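Local structure of ferritin light chain (Trichoplusia ni, 1Z6O) at residues L126-A137 with H171-T182. The protein stores iron as the light chain of a secreted insect ferritin, probably facilitating nucleation of the ferrihydrite core inside a shell of twelve light and twelve heavy chains. Residues are numbered along the deposited sequence; the frame is centred on the assembly and turned at random.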
# COMPACT_ATOMS: atom_id res chain seq x y z
N LEU A 126 -50.71 -17.81 -2.12
CA LEU A 126 -49.78 -18.41 -1.17
C LEU A 126 -50.22 -19.82 -0.81
O LEU A 126 -49.38 -20.71 -0.63
CB LEU A 126 -49.70 -17.57 0.11
CG LEU A 126 -49.07 -16.18 0.00
CD1 LEU A 126 -49.28 -15.44 1.32
CD2 LEU A 126 -47.60 -16.28 -0.30
N ALA A 127 -51.53 -20.03 -0.69
CA ALA A 127 -52.06 -21.36 -0.36
C ALA A 127 -51.70 -22.35 -1.46
O ALA A 127 -51.33 -23.49 -1.18
CB ALA A 127 -53.59 -21.30 -0.20
N LYS A 128 -51.83 -21.93 -2.71
CA LYS A 128 -51.51 -22.80 -3.83
C LYS A 128 -50.00 -23.05 -3.87
O LYS A 128 -49.56 -24.15 -4.17
CB LYS A 128 -51.95 -22.17 -5.16
CG LYS A 128 -51.95 -23.14 -6.35
CD LYS A 128 -53.03 -24.22 -6.15
CE LYS A 128 -53.43 -24.93 -7.45
NZ LYS A 128 -52.38 -25.84 -7.99
N ALA A 129 -49.20 -22.02 -3.59
CA ALA A 129 -47.75 -22.21 -3.58
C ALA A 129 -47.39 -23.23 -2.49
O ALA A 129 -46.57 -24.12 -2.70
CB ALA A 129 -47.03 -20.87 -3.31
N LEU A 130 -48.02 -23.10 -1.33
CA LEU A 130 -47.76 -24.02 -0.23
C LEU A 130 -48.12 -25.45 -0.65
O LEU A 130 -47.33 -26.38 -0.47
CB LEU A 130 -48.58 -23.62 1.01
CG LEU A 130 -48.49 -24.54 2.24
CD1 LEU A 130 -47.04 -24.62 2.75
CD2 LEU A 130 -49.42 -24.00 3.35
N ASP A 131 -49.31 -25.64 -1.23
CA ASP A 131 -49.73 -26.97 -1.68
C ASP A 131 -48.79 -27.57 -2.73
O ASP A 131 -48.46 -28.75 -2.67
CB ASP A 131 -51.14 -26.95 -2.30
CG ASP A 131 -52.23 -26.66 -1.27
OD1 ASP A 131 -52.07 -27.01 -0.09
OD2 ASP A 131 -53.28 -26.09 -1.68
N THR A 132 -48.38 -26.77 -3.71
CA THR A 132 -47.50 -27.30 -4.74
C THR A 132 -46.11 -27.63 -4.20
O THR A 132 -45.48 -28.57 -4.67
CB THR A 132 -47.38 -26.34 -5.97
OG1 THR A 132 -46.88 -25.07 -5.54
CG2 THR A 132 -48.73 -26.15 -6.63
N GLN A 133 -45.63 -26.88 -3.21
CA GLN A 133 -44.32 -27.20 -2.63
C GLN A 133 -44.45 -28.48 -1.79
O GLN A 133 -43.55 -29.32 -1.80
CB GLN A 133 -43.79 -26.03 -1.78
CG GLN A 133 -43.34 -24.83 -2.66
CD GLN A 133 -42.08 -25.13 -3.47
OE1 GLN A 133 -42.03 -24.93 -4.69
NE2 GLN A 133 -41.07 -25.62 -2.79
N LYS A 134 -45.57 -28.65 -1.08
CA LYS A 134 -45.76 -29.89 -0.31
C LYS A 134 -45.82 -31.08 -1.27
O LYS A 134 -45.34 -32.17 -0.96
CB LYS A 134 -47.05 -29.85 0.51
CG LYS A 134 -46.98 -28.94 1.74
CD LYS A 134 -48.24 -29.10 2.62
CE LYS A 134 -48.17 -28.16 3.83
NZ LYS A 134 -49.29 -28.41 4.80
N GLU A 135 -46.42 -30.88 -2.44
CA GLU A 135 -46.50 -31.96 -3.43
C GLU A 135 -45.09 -32.30 -3.93
O GLU A 135 -44.75 -33.47 -4.06
CB GLU A 135 -47.40 -31.57 -4.61
CG GLU A 135 -47.40 -32.63 -5.73
CD GLU A 135 -48.29 -32.26 -6.93
OE1 GLU A 135 -48.19 -31.12 -7.44
OE2 GLU A 135 -49.07 -33.13 -7.36
N LEU A 136 -44.26 -31.29 -4.20
CA LEU A 136 -42.89 -31.56 -4.63
C LEU A 136 -42.13 -32.32 -3.53
O LEU A 136 -41.35 -33.23 -3.80
CB LEU A 136 -42.13 -30.26 -4.94
CG LEU A 136 -42.52 -29.53 -6.23
CD1 LEU A 136 -41.91 -28.12 -6.24
CD2 LEU A 136 -42.01 -30.33 -7.43
N ALA A 137 -42.37 -31.92 -2.28
CA ALA A 137 -41.69 -32.54 -1.15
C ALA A 137 -42.13 -33.98 -0.94
O ALA A 137 -41.31 -34.86 -0.70
CB ALA A 137 -41.93 -31.72 0.13
N HIS A 171 -36.74 -28.32 1.14
CA HIS A 171 -38.20 -28.32 1.09
C HIS A 171 -38.80 -27.92 2.44
O HIS A 171 -39.77 -27.17 2.49
CB HIS A 171 -38.74 -29.71 0.71
CG HIS A 171 -38.61 -30.03 -0.75
ND1 HIS A 171 -38.59 -31.33 -1.22
CD2 HIS A 171 -38.50 -29.23 -1.84
CE1 HIS A 171 -38.48 -31.31 -2.54
NE2 HIS A 171 -38.42 -30.05 -2.94
N ALA A 172 -38.24 -28.42 3.53
CA ALA A 172 -38.78 -28.11 4.85
C ALA A 172 -38.76 -26.61 5.13
O ALA A 172 -39.71 -26.06 5.68
CB ALA A 172 -38.00 -28.87 5.94
N GLU A 173 -37.67 -25.95 4.74
CA GLU A 173 -37.56 -24.50 4.95
C GLU A 173 -38.58 -23.73 4.12
O GLU A 173 -39.23 -22.80 4.62
CB GLU A 173 -36.16 -24.02 4.55
CG GLU A 173 -35.02 -24.56 5.40
CD GLU A 173 -35.08 -24.08 6.84
OE1 GLU A 173 -35.49 -22.92 7.06
OE2 GLU A 173 -34.70 -24.85 7.75
N LYS A 174 -38.72 -24.10 2.85
CA LYS A 174 -39.67 -23.40 1.98
C LYS A 174 -41.11 -23.57 2.44
O LYS A 174 -41.90 -22.63 2.40
CB LYS A 174 -39.58 -23.91 0.53
CG LYS A 174 -38.40 -23.40 -0.27
CD LYS A 174 -38.52 -23.89 -1.72
CE LYS A 174 -37.40 -23.37 -2.60
NZ LYS A 174 -37.52 -23.85 -4.02
N ILE A 175 -41.46 -24.80 2.83
CA ILE A 175 -42.81 -25.08 3.27
C ILE A 175 -43.11 -24.33 4.57
O ILE A 175 -44.18 -23.77 4.73
CB ILE A 175 -43.00 -26.61 3.41
CG1 ILE A 175 -43.09 -27.22 2.00
CG2 ILE A 175 -44.27 -26.93 4.23
CD1 ILE A 175 -42.89 -28.75 1.97
N ARG A 176 -42.15 -24.32 5.49
CA ARG A 176 -42.37 -23.60 6.75
C ARG A 176 -42.54 -22.10 6.47
O ARG A 176 -43.39 -21.44 7.08
CB ARG A 176 -41.19 -23.82 7.70
CG ARG A 176 -41.24 -22.94 8.96
CD ARG A 176 -42.53 -23.16 9.79
NE ARG A 176 -42.51 -22.29 10.98
CZ ARG A 176 -42.83 -21.00 10.97
NH1 ARG A 176 -43.23 -20.42 9.84
NH2 ARG A 176 -42.71 -20.28 12.09
N THR A 177 -41.75 -21.56 5.56
CA THR A 177 -41.84 -20.14 5.21
C THR A 177 -43.22 -19.80 4.63
O THR A 177 -43.87 -18.84 5.05
CB THR A 177 -40.75 -19.74 4.20
OG1 THR A 177 -39.47 -19.91 4.83
CG2 THR A 177 -40.90 -18.28 3.76
N LEU A 178 -43.66 -20.59 3.65
CA LEU A 178 -44.96 -20.36 3.03
C LEU A 178 -46.11 -20.57 4.01
O LEU A 178 -47.10 -19.83 3.98
CB LEU A 178 -45.13 -21.28 1.81
CG LEU A 178 -44.22 -20.91 0.63
CD1 LEU A 178 -44.26 -22.02 -0.44
CD2 LEU A 178 -44.71 -19.59 0.02
N ALA A 179 -46.00 -21.57 4.89
CA ALA A 179 -47.06 -21.80 5.88
C ALA A 179 -47.15 -20.56 6.79
O ALA A 179 -48.24 -20.13 7.16
CB ALA A 179 -46.76 -23.05 6.72
N GLY A 180 -45.99 -20.01 7.16
CA GLY A 180 -45.98 -18.83 8.00
C GLY A 180 -46.66 -17.66 7.29
O GLY A 180 -47.40 -16.90 7.92
N HIS A 181 -46.41 -17.50 5.99
CA HIS A 181 -47.04 -16.40 5.24
C HIS A 181 -48.56 -16.55 5.27
O HIS A 181 -49.27 -15.56 5.42
CB HIS A 181 -46.59 -16.36 3.77
CG HIS A 181 -45.13 -16.06 3.58
ND1 HIS A 181 -44.37 -15.42 4.54
CD2 HIS A 181 -44.31 -16.26 2.52
CE1 HIS A 181 -43.14 -15.25 4.08
NE2 HIS A 181 -43.08 -15.74 2.85
N THR A 182 -49.08 -17.78 5.10
CA THR A 182 -50.53 -17.94 5.11
C THR A 182 -51.09 -17.62 6.49
O THR A 182 -52.19 -17.09 6.59
CB THR A 182 -51.01 -19.36 4.67
OG1 THR A 182 -50.62 -20.34 5.65
CG2 THR A 182 -50.41 -19.72 3.32
O HOH W 1 -39.48 -24.05 -6.71
O HOH W 2 -38.83 -26.30 -4.19
O HOH W 3 -39.00 -33.57 0.48
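Leu126 meets the other helix near Thr182, and from here to Ala137 the pair illustrates how two nearly antiparallel helices interlock, their axes coming within 9.2 Å over these segments and 158° between directions. CD1 of Leu126 reaches CB of His181 at 3.8 Å, the two side chains crossing at about a right angle, while its CB faces the methyl of Thr182; the hydroxyl of that threonine turns back to donate to Ala179 O. One turn on, Leu130 is the first knob. With CG anti to the backbone N (chi1 176°), its CD1 drops into the hole made by Ile175, Leu178, Ala179 and Thr182, ending 3.6 Å from the carbonyl O of Ile175. Gln133 answers with a chain bent at chi2. Its CG packs against CD1 of Leu178 (3.7 Å), and its amide lies across the extended Lys174, NE2 3.3 Å from CD. The polar ends are joined by solvent: one water accepts from both Gln133 NE2 (2.7 Å) and Lys174 NZ, whose charge is also paired with Glu82. Ile175 returns the knob, sitting among Leu130, Gln133, Lys134 and Ala137, where its CD1 touches Ala137 CB at 3.6 Å. Lys134 contributes its aliphatic chain to this hole and sends NZ to carbonyls of Asn25 and Val27 of a second light-chain subunit. At Ala137, the backbone N lies over the rim of one face of the His171 ring, and a water in the ring plane, 2.8 Å from His171 ND1, donates to Ala137 O. This packing joins helices 122-148 and 157-190 of the ferritin four-helix bundle; helix 37-61 closes on Leu136 and His171, helix 70-96 on Leu126, Ala129 and His181, and Phe204 of helix 197-211 meets His181 edge-to-face.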